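PDB 1EAI: Chymotrypsin/elastase isoinhibitor 1 from Ascaris suum, which inhibits chymotrypsin- and elastase-type serine proteases and so defends the parasitic worm against the proteinases of its host. Local coordinates for residues G6-W11 and R44-T49; C38-G43 and G52-A57. All coordinates share one frame; numbering follows the deposited sequence.

Interaction 1 (G6-W11 and R44-T49); sequences GPNEVW and RGMRRT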
loop_
_atom_site.group_PDB
_atom_site.type_symbol
_atom_site.label_atom_id
_atom_site.label_comp_id
_atom_site.label_asym_id
_atom_site.label_seq_id
_atom_site.Cartn_x
_atom_site.Cartn_y
_atom_site.Cartn_z
ATOM N N GLY C 6 -8.093 -12.978 13.814
ATOM C CA GLY C 6 -7.682 -14.170 14.611
ATOM C C GLY C 6 -7.470 -13.763 16.102
ATOM O O GLY C 6 -7.746 -12.610 16.487
ATOM N N PRO C 7 -6.886 -14.628 16.938
ATOM C CA PRO C 7 -6.618 -14.324 18.346
ATOM C C PRO C 7 -5.797 -13.102 18.670
ATOM O O PRO C 7 -4.794 -12.868 18.045
ATOM C CB PRO C 7 -5.848 -15.531 18.901
ATOM C CG PRO C 7 -5.856 -16.656 17.906
ATOM C CD PRO C 7 -6.426 -16.066 16.643
ATOM N N ASN C 8 -6.365 -12.316 19.629
ATOM C CA ASN C 8 -5.888 -11.092 20.217
ATOM C C ASN C 8 -5.874 -9.863 19.286
ATOM O O ASN C 8 -5.241 -8.787 19.530
ATOM C CB ASN C 8 -4.569 -11.305 20.948
ATOM C CG ASN C 8 -4.399 -12.487 21.886
ATOM O OD1 ASN C 8 -5.109 -12.599 22.866
ATOM N ND2 ASN C 8 -3.432 -13.360 21.623
ATOM N N GLU C 9 -6.505 -10.013 18.144
ATOM C CA GLU C 9 -6.619 -8.996 17.124
ATOM C C GLU C 9 -7.945 -8.185 17.240
ATOM O O GLU C 9 -9.080 -8.733 17.461
ATOM C CB GLU C 9 -6.611 -9.714 15.763
ATOM C CG GLU C 9 -5.218 -10.201 15.316
ATOM C CD GLU C 9 -5.243 -10.596 13.860
ATOM O OE1 GLU C 9 -6.238 -10.972 13.165
ATOM O OE2 GLU C 9 -4.019 -10.637 13.440
ATOM N N VAL C 10 -7.856 -6.875 17.007
ATOM C CA VAL C 10 -9.101 -6.149 17.114
ATOM C C VAL C 10 -9.330 -5.267 15.851
ATOM O O VAL C 10 -8.392 -4.600 15.411
ATOM C CB VAL C 10 -9.082 -5.320 18.416
ATOM C CG1 VAL C 10 -10.114 -4.223 18.328
ATOM C CG2 VAL C 10 -9.182 -6.031 19.789
ATOM N N TRP C 11 -10.524 -5.343 15.197
ATOM C CA TRP C 11 -10.878 -4.568 13.984
ATOM C C TRP C 11 -10.914 -3.037 14.122
ATOM O O TRP C 11 -11.679 -2.484 14.868
ATOM C CB TRP C 11 -12.131 -5.176 13.240
ATOM C CG TRP C 11 -12.557 -4.413 11.983
ATOM C CD1 TRP C 11 -13.326 -3.254 11.881
ATOM C CD2 TRP C 11 -11.997 -4.587 10.662
ATOM N NE1 TRP C 11 -13.270 -2.731 10.560
ATOM C CE2 TRP C 11 -12.513 -3.573 9.802
ATOM C CE3 TRP C 11 -11.117 -5.500 10.172
ATOM C CZ2 TRP C 11 -12.250 -3.513 8.451
ATOM C CZ3 TRP C 11 -10.832 -5.443 8.802
ATOM C CH2 TRP C 11 -11.412 -4.487 7.944
ATOM N N ARG C 44 -2.475 -2.399 23.977
ATOM C CA ARG C 44 -3.236 -3.378 24.767
ATOM C C ARG C 44 -2.340 -4.504 25.298
ATOM O O ARG C 44 -2.865 -5.551 25.645
ATOM C CB ARG C 44 -4.274 -4.099 23.913
ATOM C CG ARG C 44 -5.362 -3.236 23.341
ATOM C CD ARG C 44 -6.465 -3.983 22.583
ATOM N NE ARG C 44 -7.469 -3.011 22.058
ATOM C CZ ARG C 44 -7.510 -2.466 20.810
ATOM N NH1 ARG C 44 -6.664 -2.791 19.807
ATOM N NH2 ARG C 44 -8.437 -1.544 20.547
ATOM N N GLY C 45 -1.017 -4.313 25.208
ATOM C CA GLY C 45 0.054 -5.203 25.605
ATOM C C GLY C 45 0.368 -6.422 24.728
ATOM O O GLY C 45 0.819 -7.453 25.248
ATOM N N MET C 46 0.210 -6.307 23.412
ATOM C CA MET C 46 0.433 -7.406 22.462
ATOM C C MET C 46 1.661 -7.224 21.547
ATOM O O MET C 46 2.086 -6.099 21.223
ATOM C CB MET C 46 -0.870 -7.615 21.632
ATOM C CG MET C 46 -2.140 -7.714 22.478
ATOM S SD MET C 46 -2.291 -9.276 23.417
ATOM C CE MET C 46 -3.785 -8.990 24.372
ATOM N N ARG C 47 2.211 -8.292 20.991
ATOM C CA ARG C 47 3.349 -8.174 20.027
ATOM C C ARG C 47 3.214 -9.242 18.914
ATOM O O ARG C 47 2.489 -10.233 19.100
ATOM C CB ARG C 47 4.725 -8.512 20.642
ATOM C CG ARG C 47 5.320 -7.630 21.719
ATOM C CD ARG C 47 5.885 -6.318 21.183
ATOM N NE ARG C 47 5.182 -5.486 22.070
ATOM C CZ ARG C 47 5.608 -4.706 22.985
ATOM N NH1 ARG C 47 6.884 -4.462 23.084
ATOM N NH2 ARG C 47 4.679 -4.152 23.762
ATOM N N ARG C 48 3.900 -9.061 17.781
ATOM C CA ARG C 48 3.896 -10.049 16.659
ATOM C C ARG C 48 5.098 -11.031 16.693
ATOM O O ARG C 48 6.236 -10.602 16.985
ATOM C CB ARG C 48 3.994 -9.358 15.284
ATOM C CG ARG C 48 2.709 -8.708 14.763
ATOM C CD ARG C 48 1.610 -9.616 14.196
ATOM N NE ARG C 48 0.407 -8.862 13.812
ATOM C CZ ARG C 48 -0.796 -9.413 13.626
ATOM N NH1 ARG C 48 -0.965 -10.739 13.792
ATOM N NH2 ARG C 48 -1.839 -8.642 13.249
ATOM N N THR C 49 4.856 -12.327 16.372
ATOM C CA THR C 49 5.902 -13.335 16.217
ATOM C C THR C 49 6.534 -13.252 14.820
ATOM O O THR C 49 6.078 -12.506 13.964
ATOM C CB THR C 49 5.430 -14.767 16.500
ATOM O OG1 THR C 49 4.580 -15.318 15.485
ATOM C CG2 THR C 49 4.635 -14.727 17.787
HETATM O O HOH W 1 -4.719 -5.570 19.518
#
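Arg44 lays its guanidinium group across the side chain of Val10. The methyl CG1 of Val10 stands 3.6 Å above the guanidinium plane, displaced toward its rim. Between these two residues the nearest atoms are Val10 CB and Arg44 NH1, at 3.8 Å. Val10 CG1 is anti to the backbone N (chi1 161°), and both methyls meet the flat group. The Arg44 chain runs extended from CG to NE, which carries the charged end across from the turn before strand 46-48. A water accepts a weak bond from Arg44 NH1 and donates to the backbone O of Asn8.

Asn8 sits in a type II beta turn from Gly6 to Glu9. Its side chain and that of Met46 cross at about a right angle. CB of Asn8 lies 3.9 Å from SD of Met46, and the methyl CE of Met46 lies near OD1 of Asn8. The amide end is held by another strand: Asn8 ND2 bonds to the backbone O of Cys54.

Glu9 and Arg48 add a salt bridge. Arg48 approaches end-on, and both terminal nitrogens grip the single oxygen OE2 of Glu9. The distances from that oxygen are 3.0 Å to NH2 and 3.1 Å to NH1 of Arg48. OE2 lies in the guanidinium plane, but the carboxylate is turned 84° against it. The other oxygen, OE1 of Glu9, takes a bond of 2.8 Å from Gly6 N, so both carboxylate oxygens are held, which limits rotation of the group. Arg48 NH2 has a second acid partner in Glu18.

This surface contact of the TIL domain sets the Gly6-Glu9 turn and Val10 of strand 10-12 against strand 46-48 and the residues before it. Strand 10-12 pairs with strand 37-39, and strand 46-48 with strand 54-56.

Interaction 2 (C38-G43 and G52-A57); sequences CECSPG and GKCIPA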
loop_
_atom_site.group_PDB
_atom_site.type_symbol
_atom_site.label_atom_id
_atom_site.label_comp_id
_atom_site.label_asym_id
_atom_site.label_seq_id
_atom_site.Cartn_x
_atom_site.Cartn_y
_atom_site.Cartn_z
ATOM N N CYS C 38 -7.300 -5.794 11.024
ATOM C CA CYS C 38 -7.376 -6.662 12.188
ATOM C C CYS C 38 -6.071 -6.384 12.857
ATOM O O CYS C 38 -5.015 -6.757 12.292
ATOM C CB CYS C 38 -7.485 -8.131 11.736
ATOM S SG CYS C 38 -9.197 -8.663 11.486
ATOM N N GLU C 39 -6.086 -5.449 13.817
ATOM C CA GLU C 39 -4.840 -4.976 14.473
ATOM C C GLU C 39 -4.349 -5.687 15.806
ATOM O O GLU C 39 -5.185 -6.110 16.644
ATOM C CB GLU C 39 -5.075 -3.450 14.658
ATOM C CG GLU C 39 -3.951 -2.626 15.315
ATOM C CD GLU C 39 -4.429 -1.333 15.980
ATOM O OE1 GLU C 39 -5.382 -1.220 16.782
ATOM O OE2 GLU C 39 -3.794 -0.300 15.522
ATOM N N CYS C 40 -3.032 -5.929 15.943
ATOM C CA CYS C 40 -2.283 -6.433 17.113
ATOM C C CYS C 40 -1.668 -5.192 17.755
ATOM O O CYS C 40 -0.587 -4.864 17.284
ATOM C CB CYS C 40 -0.995 -7.257 16.722
ATOM S SG CYS C 40 -0.340 -8.425 17.993
ATOM N N SER C 41 -2.310 -4.461 18.718
ATOM C CA SER C 41 -1.672 -3.193 19.231
ATOM C C SER C 41 -0.842 -3.271 20.472
ATOM O O SER C 41 -1.266 -3.816 21.462
ATOM C CB SER C 41 -2.661 -2.072 19.560
ATOM O OG SER C 41 -3.913 -2.719 19.567
ATOM N N PRO C 42 0.170 -2.450 20.499
ATOM C CA PRO C 42 1.026 -2.427 21.625
ATOM C C PRO C 42 0.328 -1.806 22.808
ATOM O O PRO C 42 0.570 -2.255 23.930
ATOM C CB PRO C 42 2.275 -1.671 21.176
ATOM C CG PRO C 42 2.130 -1.413 19.690
ATOM C CD PRO C 42 0.936 -2.223 19.239
ATOM N N GLY C 43 -0.547 -0.815 22.504
ATOM C CA GLY C 43 -1.314 -0.190 23.557
ATOM C C GLY C 43 -2.207 -1.159 24.404
ATOM O O GLY C 43 -2.736 -0.772 25.453
ATOM N N GLY C 52 4.095 -14.335 12.268
ATOM C CA GLY C 52 2.929 -13.508 12.181
ATOM C C GLY C 52 1.788 -13.572 13.172
ATOM O O GLY C 52 0.753 -12.901 12.960
ATOM N N LYS C 53 1.847 -14.309 14.253
ATOM C CA LYS C 53 0.685 -14.192 15.119
ATOM C C LYS C 53 0.836 -13.137 16.196
ATOM O O LYS C 53 1.902 -12.504 16.415
ATOM C CB LYS C 53 0.681 -15.472 15.783
ATOM C CG LYS C 53 1.689 -16.163 14.908
ATOM C CD LYS C 53 1.234 -17.563 14.684
ATOM C CE LYS C 53 0.945 -18.334 15.948
ATOM N NZ LYS C 53 0.974 -19.785 15.625
ATOM N N CYS C 54 -0.244 -12.977 16.908
ATOM C CA CYS C 54 -0.400 -11.973 17.969
ATOM C C CYS C 54 -0.405 -12.627 19.363
ATOM O O CYS C 54 -1.301 -13.416 19.691
ATOM C CB CYS C 54 -1.691 -11.081 17.732
ATOM S SG CYS C 54 -1.895 -9.502 18.646
ATOM N N ILE C 55 0.514 -12.162 20.245
ATOM C CA ILE C 55 0.610 -12.691 21.603
ATOM C C ILE C 55 0.950 -11.605 22.601
ATOM O O ILE C 55 1.560 -10.604 22.243
ATOM C CB ILE C 55 1.833 -13.640 21.653
ATOM C CG1 ILE C 55 3.095 -12.811 21.274
ATOM C CG2 ILE C 55 1.749 -14.853 20.699
ATOM C CD1 ILE C 55 4.317 -13.612 21.754
ATOM N N PRO C 56 0.681 -11.877 23.883
ATOM C CA PRO C 56 1.035 -10.933 24.943
ATOM C C PRO C 56 2.526 -10.767 25.058
ATOM O O PRO C 56 3.258 -11.748 24.906
ATOM C CB PRO C 56 0.543 -11.524 26.239
ATOM C CG PRO C 56 -0.435 -12.622 25.859
ATOM C CD PRO C 56 -0.082 -13.043 24.434
ATOM N N ALA C 57 2.961 -9.523 25.327
ATOM C CA ALA C 57 4.378 -9.235 25.453
ATOM C C ALA C 57 5.157 -10.132 26.466
ATOM O O ALA C 57 6.366 -10.422 26.299
ATOM C CB ALA C 57 4.587 -7.751 25.753
#
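SG of Cys40 is bonded to SG of Cys54, at 2.0 Å, and comes 3.0 Å from CB of Cys54. In turn, SG of Cys54 lies 3.1 Å from CB of Cys40. The torsion about the sulfur-sulfur bond is 101°, near the right angle that disulfides prefer. In Cys40 the sulfur swings away from its own backbone N (chi1 -158°) and reaches across the gap between the segments. Cys54 does the same from its side. Both CB atoms point toward the opposite segment. The bridge holds the two CA atoms 5.9 Å apart. Almost all the contact is carried by these two residues, and no hydrogen bond crosses between 38-43 and 52-57.

This is one of five disulfides in the inhibitor. Such cross-linking is characteristic of the TIL fold, which has little regular secondary structure and no alpha-helix here. The bridge ties Cys40, next to Glu39 of strand 37-39, to strand 54-56. Another disulfide, Cys38 to Cys5, leaves the same short segment two residues earlier.

The bridge is buried. Met46 and Arg48 of strand 46-48 both touch its two cysteines. Cys40 N donates to Glu18 OE2. Beside the bridge, Glu39 turns its CB away from 52-57, and its OE2 accepts a bond from Gly16 N.

Overall arrangement
Interaction 1 is a surface contact and interaction 2 a buried one, yet their centres are only about 3 Å apart. Both reach the same two small sheets: the segments of interaction 1 carry strands 10-12 and 46-48, those of interaction 2 strands 37-39 and 54-56. Their segments alternate along the chain. Backbone pairing joins them: Val10 N lies 2.8 Å from Glu39 O, and Arg47 N lies 2.7 Å from Ile55 O, both probable hydrogen bonds. Interaction 1, with two of six touching residues exposed, uses a salt bridge, a water, a valine over a guanidinium face and a thioether against an asparagine. Interaction 2, with none exposed, rests on one covalent bond. Both lie away from the reactive bond, Leu31 to Met32.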